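Nitroreductase (Bacteroides fragilis NCTC 9343, PDB 3EK3) is an FMN-binding nitroreductase, a flavoprotein that reduces nitro compounds, probably with electrons from NAD(P)H. Local coordinates at the interface of chains A and B. Numbering follows the deposited sequence. Chains: chain A/B, Nitroreductase.

Contact 1: the interface of chains A and B. Residues chain A 36, 40-41, 115, 118-119, 122; chain B 11, 118, 122.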
loop_
_atom_site.group_PDB
_atom_site.type_symbol
_atom_site.label_atom_id
_atom_site.label_comp_id
_atom_site.label_asym_id
_atom_site.label_seq_id
_atom_site.Cartn_x
_atom_site.Cartn_y
_atom_site.Cartn_z
ATOM N N ALA A 36 12.100 -0.393 -6.667
ATOM C CA ALA A 36 10.961 -1.267 -6.369
ATOM C C ALA A 36 9.740 -0.414 -6.014
ATOM O O ALA A 36 8.661 -0.693 -6.517
ATOM C CB ALA A 36 11.292 -2.276 -5.258
ATOM N N ALA A 40 5.701 0.416 -8.165
ATOM C CA ALA A 40 4.383 0.259 -7.577
ATOM C C ALA A 40 3.269 0.809 -8.493
ATOM O O ALA A 40 3.476 1.722 -9.315
ATOM C CB ALA A 40 4.301 0.963 -6.150
ATOM N N PRO A 41 2.069 0.254 -8.351
ATOM C CA PRO A 41 0.968 0.766 -9.112
ATOM C C PRO A 41 0.624 2.137 -8.547
ATOM O O PRO A 41 0.855 2.373 -7.350
ATOM C CB PRO A 41 -0.176 -0.216 -8.806
ATOM C CG PRO A 41 0.176 -0.837 -7.472
ATOM C CD PRO A 41 1.701 -0.883 -7.474
ATOM N N CYS A 115 1.443 1.605 -1.522
ATOM C CA CYS A 115 1.884 0.549 -2.468
ATOM C C CYS A 115 3.387 0.595 -2.704
ATOM O O CYS A 115 4.064 -0.437 -2.719
ATOM C CB CYS A 115 1.142 0.633 -3.787
ATOM S SG CYS A 115 -0.600 0.169 -3.711
ATOM N N GLU A 118 5.183 -0.584 0.485
ATOM C CA GLU A 118 5.161 -2.034 0.630
ATOM C C GLU A 118 6.175 -2.697 -0.293
ATOM O O GLU A 118 6.889 -3.581 0.160
ATOM C CB GLU A 118 3.753 -2.593 0.459
ATOM C CG GLU A 118 3.547 -4.081 0.768
ATOM C CD GLU A 118 3.887 -4.474 2.200
ATOM O OE1 GLU A 118 4.011 -3.585 3.023
ATOM O OE2 GLU A 118 4.065 -5.683 2.520
ATOM N N ASN A 119 6.275 -2.253 -1.538
ATOM C CA ASN A 119 7.339 -2.757 -2.434
ATOM C C ASN A 119 8.749 -2.600 -1.839
ATOM O O ASN A 119 9.577 -3.497 -1.911
ATOM C CB ASN A 119 7.258 -2.051 -3.809
ATOM C CG ASN A 119 6.195 -2.642 -4.697
ATOM O OD1 ASN A 119 5.453 -3.549 -4.281
ATOM N ND2 ASN A 119 6.119 -2.147 -5.946
ATOM N N LEU A 122 9.459 -5.047 0.968
ATOM C CA LEU A 122 9.685 -6.376 0.411
ATOM C C LEU A 122 11.020 -6.478 -0.328
ATOM O O LEU A 122 11.775 -7.440 -0.160
ATOM C CB LEU A 122 8.502 -6.760 -0.480
ATOM C CG LEU A 122 7.164 -6.930 0.252
ATOM C CD1 LEU A 122 5.990 -7.201 -0.739
ATOM C CD2 LEU A 122 7.209 -8.015 1.344
ATOM N N ILE B 11 8.434 -7.815 -8.508
ATOM C CA ILE B 11 7.970 -6.437 -8.296
ATOM C C ILE B 11 7.931 -5.648 -9.627
ATOM O O ILE B 11 6.948 -4.958 -9.915
ATOM C CB ILE B 11 8.845 -5.714 -7.249
ATOM C CG1 ILE B 11 8.448 -6.183 -5.830
ATOM C CG2 ILE B 11 8.711 -4.202 -7.368
ATOM C CD1 ILE B 11 9.404 -5.755 -4.696
ATOM N N GLU B 118 -1.123 -4.597 -2.246
ATOM C CA GLU B 118 0.153 -4.746 -2.935
ATOM C C GLU B 118 0.744 -6.132 -2.708
ATOM O O GLU B 118 1.199 -6.739 -3.668
ATOM C CB GLU B 118 1.120 -3.626 -2.573
ATOM C CG GLU B 118 2.433 -3.550 -3.361
ATOM C CD GLU B 118 2.249 -3.356 -4.861
ATOM O OE1 GLU B 118 1.155 -3.007 -5.264
ATOM O OE2 GLU B 118 3.195 -3.581 -5.669
ATOM N N LEU B 122 1.533 -8.980 -5.736
ATOM C CA LEU B 122 2.843 -9.611 -5.845
ATOM C C LEU B 122 2.776 -11.127 -5.657
ATOM O O LEU B 122 3.377 -11.896 -6.413
ATOM C CB LEU B 122 3.809 -8.949 -4.860
ATOM C CG LEU B 122 4.125 -7.476 -5.149
ATOM C CD1 LEU B 122 5.016 -6.844 -4.036
ATOM C CD2 LEU B 122 4.758 -7.256 -6.535
HETATM O O HOH W 1 5.253 -3.388 -8.662
#
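The side-chain amide nitrogen ND2 of A:Asn119 is held from both chains. It is bonded to water 1, 3.1 Å from ND2, and the water is also bonded to the backbone O of B:Ile11. It also donates to the backbone O of A:Ala36, 3.0 Å from ND2, near the C-terminal end of helix 27-38. The donor sits above the plane of that carbonyl. These bonds hold the rotation of the amide and leave OD1 turned toward B:Glu118. The patch belongs to a two-fold interface that is probably the dimer core usual in the nitroreductase family, where helix 109-126 of one chain packs on its twin. OD1 of A:Asn119 lies 2.7 Å from OE2, a carboxylate oxygen of B:Glu118. Two bare acceptors would repel at this distance. The pair would be a hydrogen bond if the glutamate carried a proton, which the structure alone does not show. The amide and carboxylate planes are 60° apart, and the side chains cross at about a right angle. B:Glu118 has CG anti to its backbone N (chi1 -172°), then bends at chi2 (60°), which turns the carboxylate toward A:Asn119 and A:Pro41. The pyrrolidine ring meets the carboxylate from the opposite direction, with CD of A:Pro41 3.6 Å from CD of B:Glu118. The methylenes of the two Glu118 side chains slide past each other, CB of A:Glu118 to CB of B:Glu118 being 4.1 Å. B:Ile11 packs alongside the amide. Its branch methyl CG2 is 3.6 Å from ND2 of A:Asn119 and also meets A:Ala36. Its end methyl CD1 touches the backbone O of A:Asn119. The leucines of the paired helices reach toward each other tip to tip. CD1 of A:Leu122 and CD1 of B:Leu122 are 3.5 Å apart, a tight contact. CD1 of B:Leu122 also lies against OD1 of A:Asn119, giving that oxygen an apolar neighbour.

Contact 2: the interface of chains A and B. Residues chain A 184-187; chain B 50-51, 153.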
loop_
_atom_site.group_PDB
_atom_site.type_symbol
_atom_site.label_atom_id
_atom_site.label_comp_id
_atom_site.label_asym_id
_atom_site.label_seq_id
_atom_site.Cartn_x
_atom_site.Cartn_y
_atom_site.Cartn_z
ATOM N N GLY A 184 -9.850 -14.881 10.834
ATOM C CA GLY A 184 -11.204 -14.394 10.624
ATOM C C GLY A 184 -11.315 -13.122 9.785
ATOM O O GLY A 184 -12.439 -12.608 9.574
ATOM N N THR A 185 -10.182 -12.611 9.316
ATOM C CA THR A 185 -10.146 -11.474 8.429
ATOM C C THR A 185 -10.578 -11.862 7.022
ATOM O O THR A 185 -10.922 -10.995 6.239
ATOM C CB THR A 185 -8.749 -10.870 8.342
ATOM O OG1 THR A 185 -7.881 -11.874 7.873
ATOM C CG2 THR A 185 -8.264 -10.369 9.730
ATOM N N ILE A 186 -10.550 -13.153 6.696
ATOM C CA ILE A 186 -10.886 -13.618 5.339
ATOM C C ILE A 186 -12.281 -14.251 5.276
ATOM O O ILE A 186 -12.640 -15.086 6.118
ATOM C CB ILE A 186 -9.837 -14.626 4.832
ATOM C CG1 ILE A 186 -8.466 -13.957 4.719
ATOM C CG2 ILE A 186 -10.293 -15.246 3.471
ATOM C CD1 ILE A 186 -7.309 -14.929 4.627
ATOM N N THR A 187 -13.064 -13.825 4.282
ATOM C CA THR A 187 -14.342 -14.440 3.909
ATOM C C THR A 187 -14.184 -14.845 2.426
ATOM O O THR A 187 -13.726 -14.038 1.608
ATOM C CB THR A 187 -15.525 -13.442 4.078
ATOM O OG1 THR A 187 -15.726 -13.171 5.455
ATOM C CG2 THR A 187 -16.878 -13.975 3.473
ATOM N N HIS B 50 -10.786 -6.368 6.453
ATOM C CA HIS B 50 -11.426 -7.608 6.043
ATOM C C HIS B 50 -11.193 -7.792 4.553
ATOM O O HIS B 50 -11.165 -6.825 3.804
ATOM C CB HIS B 50 -12.934 -7.589 6.296
ATOM C CG HIS B 50 -13.528 -8.954 6.445
ATOM N ND1 HIS B 50 -13.480 -9.659 7.629
ATOM C CD2 HIS B 50 -14.151 -9.757 5.553
ATOM C CE1 HIS B 50 -14.045 -10.846 7.454
ATOM N NE2 HIS B 50 -14.453 -10.930 6.200
ATOM N N PHE B 51 -11.044 -9.053 4.165
ATOM C CA PHE B 51 -10.800 -9.460 2.804
ATOM C C PHE B 51 -11.935 -10.390 2.387
ATOM O O PHE B 51 -12.012 -11.508 2.877
ATOM C CB PHE B 51 -9.470 -10.210 2.714
ATOM C CG PHE B 51 -8.305 -9.521 3.419
ATOM C CD1 PHE B 51 -7.876 -8.291 3.020
ATOM C CD2 PHE B 51 -7.668 -10.117 4.509
ATOM C CE1 PHE B 51 -6.794 -7.672 3.646
ATOM C CE2 PHE B 51 -6.582 -9.493 5.155
ATOM C CZ PHE B 51 -6.170 -8.245 4.716
ATOM N N LEU B 153 -22.708 -10.039 1.091
ATOM C CA LEU B 153 -21.467 -10.769 0.777
ATOM C C LEU B 153 -20.598 -10.996 2.010
ATOM O O LEU B 153 -19.682 -11.799 1.986
ATOM C CB LEU B 153 -20.658 -10.005 -0.274
ATOM C CG LEU B 153 -21.273 -9.979 -1.666
ATOM C CD1 LEU B 153 -20.501 -8.924 -2.463
ATOM C CD2 LEU B 153 -21.215 -11.386 -2.329
#
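B:His50 turns its ring away from its backbone N (chi1 -156°), and A:Thr187 sets OG1 beside its own backbone N (chi1 -68°). These two torsions bring the imidazole nitrogen NE2 of B:His50 to 2.7 Å from the hydroxyl OG1 of A:Thr187. The pair is a hydrogen bond in which either group could donate. The two side chains meet at a slant, and CB of A:Thr187 lies at the edge of the ring, in its plane. The setting is an exchange of C-terminal segments typical of nitroreductase-family dimers. Strand 186-189 of chain A runs parallel to strand 50-54 of chain B, with A:Ile186 and B:Phe51 as bridge partners. The backbone N of B:Phe51 donates to the backbone O of A:Thr185 at 2.8 Å, with 170° at the hydrogen. The backbone O of B:Phe51 then accepts from the backbone N of A:Thr187 at 2.9 Å. B:Phe51 thus uses both of its backbone polar groups on the partner chain. The O of A:Thr185 also sits over the centre of one face of the B:His50 imidazole, 3.1 Å above the ring plane. Such a contact would be more favourable if the ring carried positive charge. The O of A:Gly184 approaches the ring carbon CE1 of B:His50 at 3.2 Å. The side chain of B:Phe51 lies beside that of A:Thr185, both pointing the same way. OG1 of A:Thr185 is 3.8 Å from the ring carbons CD2 and CE2 of B:Phe51. A:Ile186 places CG1 3.9 Å from the same CD2 of B:Phe51, adding an apolar contact to the backbone pairing. Further along, the methyl CG2 of A:Thr187 touches the backbone O of B:Leu153, at the end of helix 144-153.

Contact 1 and contact 2 belong to one two-fold interface, and their C-alpha centres lie about 22 Å apart. They share no residues. Contact 1 is built on helix packing, with helix 109-126 of both chains and helices 27-38 and 6-13. Contact 2 joins the C-terminal strand 186-189 of chain A to strand 50-54 of chain B. Each has a twin with the chains exchanged. The dimer, probably the biological one, is thus held both at its helical centre and by C-terminal segments reaching onto the partner. Such intertwining is typical of the family and suggests a stable dimer.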